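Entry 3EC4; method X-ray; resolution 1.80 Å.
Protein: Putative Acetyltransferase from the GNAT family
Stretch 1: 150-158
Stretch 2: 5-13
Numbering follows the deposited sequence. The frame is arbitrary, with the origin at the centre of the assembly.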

ATOM      1  N   ARG A 150       0.358  -2.645  -5.095  1.00 27.27           N
ATOM      2  CA  ARG A 150       1.013  -3.228  -3.929  1.00 25.03           C
ATOM      3  C   ARG A 150       0.445  -4.594  -3.543  1.00 25.79           C
ATOM      4  O   ARG A 150       0.671  -5.562  -4.281  1.00 25.70           O
ATOM      5  CB  ARG A 150       1.055  -2.201  -2.798  1.00 27.18           C
ATOM      6  CG  ARG A 150       2.041  -2.474  -1.701  1.00 30.16           C
ATOM      7  CD  ARG A 150       2.150  -1.322  -0.730  1.00 30.38           C
ATOM      8  NE  ARG A 150       0.960  -1.134   0.061  1.00 30.64           N
ATOM      9  CZ  ARG A 150       0.811  -0.167   0.971  1.00 32.96           C
ATOM     10  NH1 ARG A 150       1.772   0.724   1.239  1.00 29.89           N
ATOM     11  NH2 ARG A 150      -0.314  -0.067   1.617  1.00 32.30           N
HETATM   12  N   MSE A 151      -0.251  -4.717  -2.407  1.00 24.47           N
HETATM   13  CA  MSE A 151      -0.608  -6.042  -1.885  1.00 25.42           C
HETATM   14  C   MSE A 151      -1.682  -6.742  -2.719  1.00 26.78           C
HETATM   15  O   MSE A 151      -2.538  -6.108  -3.376  1.00 25.23           O
HETATM   16  CB  MSE A 151      -1.070  -5.975  -0.421  1.00 24.78           C
HETATM   17  CG  MSE A 151      -0.076  -5.345   0.473  1.00 26.77           C
HETATM   18 SE   MSE A 151      -0.564  -5.507   2.335  0.75 27.03          SE
HETATM   19  CE  MSE A 151       0.067  -3.737   2.893  1.00 30.35           C
ATOM     20  N   ARG A 152      -1.628  -8.065  -2.688  1.00 24.73           N
ATOM     21  CA  ARG A 152      -2.589  -8.895  -3.395  1.00 26.47           C
ATOM     22  C   ARG A 152      -3.078  -9.989  -2.454  1.00 24.68           C
ATOM     23  O   ARG A 152      -2.522 -11.058  -2.434  1.00 24.35           O
ATOM     24  CB  ARG A 152      -1.950  -9.507  -4.634  1.00 24.91           C
ATOM     25  CG  ARG A 152      -1.614  -8.445  -5.688  1.00 25.21           C
ATOM     26  CD  ARG A 152      -0.752  -8.985  -6.785  1.00 22.36           C
ATOM     27  NE  ARG A 152      -0.432  -7.925  -7.713  1.00 27.58           N
ATOM     28  CZ  ARG A 152      -1.184  -7.554  -8.733  1.00 31.69           C
ATOM     29  NH1 ARG A 152      -2.265  -8.242  -9.059  1.00 27.57           N
ATOM     30  NH2 ARG A 152      -0.807  -6.514  -9.478  1.00 30.79           N
ATOM     31  N   PRO A 153      -4.104  -9.675  -1.631  1.00 25.47           N
ATOM     32  CA  PRO A 153      -4.614 -10.586  -0.605  1.00 24.87           C
ATOM     33  C   PRO A 153      -5.258 -11.895  -1.112  1.00 25.06           C
ATOM     34  O   PRO A 153      -5.387 -12.846  -0.359  1.00 25.98           O
ATOM     35  CB  PRO A 153      -5.606  -9.712   0.169  1.00 24.38           C
ATOM     36  CG  PRO A 153      -5.120  -8.285  -0.059  1.00 26.17           C
ATOM     37  CD  PRO A 153      -4.736  -8.347  -1.535  1.00 25.88           C
ATOM     38  N   ALA A 154      -5.693 -11.879  -2.365  1.00 24.48           N
ATOM     39  CA  ALA A 154      -6.164 -13.029  -3.101  1.00 26.10           C
ATOM     40  C   ALA A 154      -5.925 -12.786  -4.600  1.00 27.66           C
ATOM     41  O   ALA A 154      -5.729 -11.634  -5.024  1.00 25.75           O
ATOM     42  CB  ALA A 154      -7.656 -13.291  -2.817  1.00 29.29           C
ATOM     43  N   PRO A 155      -5.921 -13.857  -5.415  1.00 26.48           N
ATOM     44  CA  PRO A 155      -5.642 -13.677  -6.838  1.00 27.05           C
ATOM     45  C   PRO A 155      -6.448 -12.586  -7.546  1.00 26.28           C
ATOM     46  O   PRO A 155      -5.898 -11.916  -8.418  1.00 28.25           O
ATOM     47  CB  PRO A 155      -5.912 -15.064  -7.423  1.00 27.48           C
ATOM     48  CG  PRO A 155      -5.533 -15.978  -6.282  1.00 29.00           C
ATOM     49  CD  PRO A 155      -6.137 -15.272  -5.090  1.00 28.31           C
ATOM     50  N   ASN A 156      -7.710 -12.381  -7.165  1.00 26.42           N
ATOM     51  CA  ASN A 156      -8.566 -11.386  -7.829  1.00 28.85           C
ATOM     52  C   ASN A 156      -8.639 -10.019  -7.109  1.00 28.05           C
ATOM     53  O   ASN A 156      -9.526  -9.229  -7.409  1.00 29.83           O
ATOM     54  CB  ASN A 156      -9.979 -11.949  -7.919  1.00 30.54           C
ATOM     55  CG  ASN A 156     -10.647 -12.000  -6.563  1.00 34.91           C
ATOM     56  OD1 ASN A 156     -10.023 -12.366  -5.546  1.00 36.00           O
ATOM     57  ND2 ASN A 156     -11.894 -11.589  -6.523  1.00 47.55           N
ATOM     58  N   LEU A 157      -7.740  -9.763  -6.153  1.00 27.07           N
ATOM     59  CA  LEU A 157      -7.688  -8.473  -5.447  1.00 26.12           C
ATOM     60  C   LEU A 157      -6.303  -7.853  -5.604  1.00 26.07           C
ATOM     61  O   LEU A 157      -5.302  -8.548  -5.539  1.00 24.55           O
ATOM     62  CB  LEU A 157      -7.990  -8.652  -3.941  1.00 25.78           C
ATOM     63  CG  LEU A 157      -9.400  -9.177  -3.642  1.00 30.57           C
ATOM     64  CD1 LEU A 157      -9.508  -9.729  -2.216  1.00 26.12           C
ATOM     65  CD2 LEU A 157     -10.363  -8.017  -3.905  1.00 29.27           C
ATOM     66  N   ALA A 158      -6.255  -6.528  -5.775  1.00 25.22           N
ATOM     67  CA  ALA A 158      -4.994  -5.834  -5.994  1.00 27.61           C
ATOM     68  C   ALA A 158      -5.076  -4.435  -5.406  1.00 26.96           C
ATOM     69  O   ALA A 158      -6.044  -3.734  -5.648  1.00 25.81           O
ATOM     70  CB  ALA A 158      -4.661  -5.767  -7.478  1.00 26.69           C
TER
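Stretch 2 5-13: DHPLDRPVW

Segments far apart in sequence can pack closely without a hydrogen bond between them, their hydrogen bonds being spent inside each segment. The contact between residues 150-158 and 5-13 of this putative GNAT-family acetyltransferase is a compact example. At least 139 residues separate any touching pair, no hydrogen bond crosses the interface, and 354 Å² of surface, counted over both sides, is buried, largely in contacts between apolar side chains.

Stretch 1 offers an irregular relief. It runs as loop through Met-151, Arg-152 and Pro-153, folds through a type I turn from Ala-154 to Leu-157, and enters a strand at Leu-157. The turn is closed by Leu-157 N donating to Ala-154 O at 3.0 Å, and it brings the side chain of Leu-157 back beside those of Pro-153 and Ala-154. Met-151, Pro-153, Ala-154 and Leu-157 all direct their CA-to-CB bonds toward stretch 2, whereas those of Arg-152 and Ala-158 point away.

Stretch 2 answers with a folded backbone. His-6, in a loop, leads into a 3-10 segment over residues 7-9; Arg-10 then occupies the N-cap position before a helix that begins at Pro-11. The first bend is held locally: Asp-9 N reaches His-6 O at 3.0 Å, Leu-8 N reaches His-6 ND1 at 3.0 Å, and His-6 N reaches Asp-9 OD2 at 3.2 Å. A weak bond from Arg-10 N to Pro-7 O, 3.5 Å long, follows. All of these bonds stay within stretch 2.

The central bump is the ring of Pro-153, whose CA lies 5.1 Å from the CA of Pro-11, the closest CA pair across the contact. It enters a hollow formed by Pro-7, Leu-8 and Pro-11. Its CG sits 3.8 Å from Leu-8 CD2 and also 3.8 Å from Pro-11 CB, while its CB rests 3.7 Å from Pro-7 O and 4.2 Å from Pro-7 CB. Three proline rings thus meet here.

The complementary bump is Pro-7, received between Pro-153, Ala-154 and Leu-157. Ala-154 CB touches Pro-7 CG at 4.0 Å, and Leu-157 CD1 meets Pro-7 CB at 3.7 Å. The same methyl, Leu-157 CD1, lies 3.8 Å from Leu-8 CD2 and approaches the His-6 ring obliquely, at 4.2 Å from His-6 CE1. Although the CA-to-CB bond of Leu-8 points sideways, the end of its side chain comes nearer, so that CD2 contacts both Pro-153 and Leu-157.

Beyond Pro-153, the selenomethionine Met-151 packs against the start of the helix. Its SE is 3.8 Å from Val-12 CG2 and 3.9 Å from Pro-11 O. Val-12 directs its CA-to-CB bond away, yet CG2 still makes this contact. The contacts therefore run in opposite order along the two stretches, from Met-151 against Pro-11 and Val-12 to Leu-157 against His-6, Pro-7 and Leu-8. Between these ends bump and hollow are exchanged: Pro-153 fits into stretch 2, Pro-7 into stretch 1.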

ATOM      1  N   ASP A   5     -13.674 -15.336   6.817  1.00 50.03           N
ATOM      2  CA  ASP A   5     -13.755 -13.862   6.642  1.00 47.85           C
ATOM      3  C   ASP A   5     -13.239 -13.483   5.243  1.00 45.83           C
ATOM      4  O   ASP A   5     -12.725 -14.325   4.512  1.00 47.47           O
ATOM      5  CB  ASP A   5     -12.959 -13.148   7.748  1.00 46.93           C
ATOM      6  N   HIS A   6     -13.377 -12.213   4.881  1.00 38.98           N
ATOM      7  CA  HIS A   6     -12.942 -11.714   3.580  1.00 35.89           C
ATOM      8  C   HIS A   6     -11.406 -11.622   3.517  1.00 30.47           C
ATOM      9  O   HIS A   6     -10.765 -11.333   4.534  1.00 32.43           O
ATOM     10  CB  HIS A   6     -13.558 -10.333   3.418  1.00 36.20           C
ATOM     11  CG  HIS A   6     -13.639  -9.861   2.010  1.00 40.95           C
ATOM     12  ND1 HIS A   6     -12.535  -9.459   1.294  1.00 34.41           N
ATOM     13  CD2 HIS A   6     -14.700  -9.692   1.192  1.00 44.28           C
ATOM     14  CE1 HIS A   6     -12.908  -9.077   0.093  1.00 40.21           C
ATOM     15  NE2 HIS A   6     -14.219  -9.208   0.004  1.00 43.98           N
ATOM     16  N   PRO A   7     -10.793 -11.912   2.342  1.00 27.90           N
ATOM     17  CA  PRO A   7      -9.355 -11.699   2.189  1.00 26.66           C
ATOM     18  C   PRO A   7      -8.877 -10.316   2.581  1.00 27.25           C
ATOM     19  O   PRO A   7      -7.763 -10.184   3.095  1.00 25.67           O
ATOM     20  CB  PRO A   7      -9.116 -11.920   0.681  1.00 28.87           C
ATOM     21  CG  PRO A   7     -10.176 -12.852   0.287  1.00 32.65           C
ATOM     22  CD  PRO A   7     -11.382 -12.461   1.110  1.00 28.94           C
ATOM     23  N   LEU A   8      -9.713  -9.299   2.361  1.00 27.46           N
ATOM     24  CA  LEU A   8      -9.320  -7.924   2.689  1.00 26.77           C
ATOM     25  C   LEU A   8      -9.396  -7.605   4.193  1.00 26.33           C
ATOM     26  O   LEU A   8      -8.970  -6.534   4.621  1.00 25.19           O
ATOM     27  CB  LEU A   8     -10.153  -6.940   1.900  1.00 29.55           C
ATOM     28  CG  LEU A   8     -10.063  -6.912   0.378  1.00 26.68           C
ATOM     29  CD1 LEU A   8     -10.929  -5.724  -0.055  1.00 25.52           C
ATOM     30  CD2 LEU A   8      -8.591  -6.715  -0.032  1.00 23.42           C
ATOM     31  N   ASP A   9      -9.939  -8.499   4.997  1.00 27.68           N
ATOM     32  CA  ASP A   9      -9.928  -8.275   6.456  1.00 27.28           C
ATOM     33  C   ASP A   9      -8.530  -8.369   7.053  1.00 28.43           C
ATOM     34  O   ASP A   9      -8.266  -7.863   8.136  1.00 32.40           O
ATOM     35  CB  ASP A   9     -10.844  -9.253   7.164  1.00 27.10           C
ATOM     36  CG  ASP A   9     -12.291  -9.021   6.864  1.00 32.48           C
ATOM     37  OD1 ASP A   9     -12.685  -7.946   6.368  1.00 28.33           O
ATOM     38  OD2 ASP A   9     -13.046  -9.975   7.073  1.00 33.55           O
ATOM     39  N   ARG A  10      -7.652  -9.112   6.408  1.00 26.67           N
ATOM     40  CA  ARG A  10      -6.285  -9.225   6.867  1.00 24.85           C
ATOM     41  C   ARG A  10      -5.354  -9.167   5.677  1.00 24.64           C
ATOM     42  O   ARG A  10      -4.874 -10.207   5.209  1.00 26.00           O
ATOM     43  CB  ARG A  10      -6.089 -10.519   7.654  1.00 27.30           C
ATOM     44  CG  ARG A  10      -6.968 -10.686   8.905  1.00 26.33           C
ATOM     45  CD  ARG A  10      -6.378 -11.766   9.833  1.00 23.83           C
ATOM     46  NE  ARG A  10      -5.133 -11.260  10.366  1.00 24.21           N
ATOM     47  CZ  ARG A  10      -4.114 -11.985  10.823  1.00 27.84           C
ATOM     48  NH1 ARG A  10      -4.153 -13.310  10.868  1.00 26.12           N
ATOM     49  NH2 ARG A  10      -3.038 -11.340  11.247  1.00 25.65           N
ATOM     50  N   PRO A  11      -5.184  -7.968   5.090  1.00 25.58           N
ATOM     51  CA  PRO A  11      -4.538  -7.886   3.764  1.00 25.71           C
ATOM     52  C   PRO A  11      -3.053  -8.234   3.792  1.00 25.81           C
ATOM     53  O   PRO A  11      -2.552  -8.839   2.856  1.00 25.61           O
ATOM     54  CB  PRO A  11      -4.830  -6.442   3.294  1.00 27.62           C
ATOM     55  CG  PRO A  11      -5.269  -5.708   4.495  1.00 28.10           C
ATOM     56  CD  PRO A  11      -5.660  -6.671   5.571  1.00 27.19           C
ATOM     57  N   VAL A  12      -2.376  -7.954   4.893  1.00 24.67           N
ATOM     58  CA  VAL A  12      -0.956  -8.341   5.021  1.00 23.71           C
ATOM     59  C   VAL A  12      -0.819  -9.852   5.171  1.00 25.30           C
ATOM     60  O   VAL A  12      -0.022 -10.498   4.474  1.00 26.25           O
ATOM     61  CB  VAL A  12      -0.276  -7.618   6.241  1.00 20.86           C
ATOM     62  CG1 VAL A  12       1.175  -8.083   6.382  1.00 23.32           C
ATOM     63  CG2 VAL A  12      -0.379  -6.119   6.085  1.00 26.32           C
ATOM     64  N   TRP A  13      -1.553 -10.401   6.141  1.00 24.94           N
ATOM     65  CA  TRP A  13      -1.542 -11.814   6.401  1.00 25.26           C
ATOM     66  C   TRP A  13      -1.869 -12.580   5.133  1.00 23.77           C
ATOM     67  O   TRP A  13      -1.120 -13.473   4.710  1.00 24.03           O
ATOM     68  CB  TRP A  13      -2.498 -12.147   7.536  1.00 26.88           C
ATOM     69  CG  TRP A  13      -2.555 -13.619   7.912  1.00 24.26           C
ATOM     70  CD1 TRP A  13      -3.545 -14.487   7.591  1.00 24.77           C
ATOM     71  CD2 TRP A  13      -1.619 -14.361   8.718  1.00 29.61           C
ATOM     72  NE1 TRP A  13      -3.302 -15.715   8.132  1.00 23.74           N
ATOM     73  CE2 TRP A  13      -2.117 -15.680   8.817  1.00 27.88           C
ATOM     74  CE3 TRP A  13      -0.401 -14.050   9.333  1.00 24.92           C
ATOM     75  CZ2 TRP A  13      -1.444 -16.692   9.512  1.00 30.69           C
ATOM     76  CZ3 TRP A  13       0.259 -15.043  10.030  1.00 27.93           C
ATOM     77  CH2 TRP A  13      -0.259 -16.366  10.095  1.00 26.30           C
TER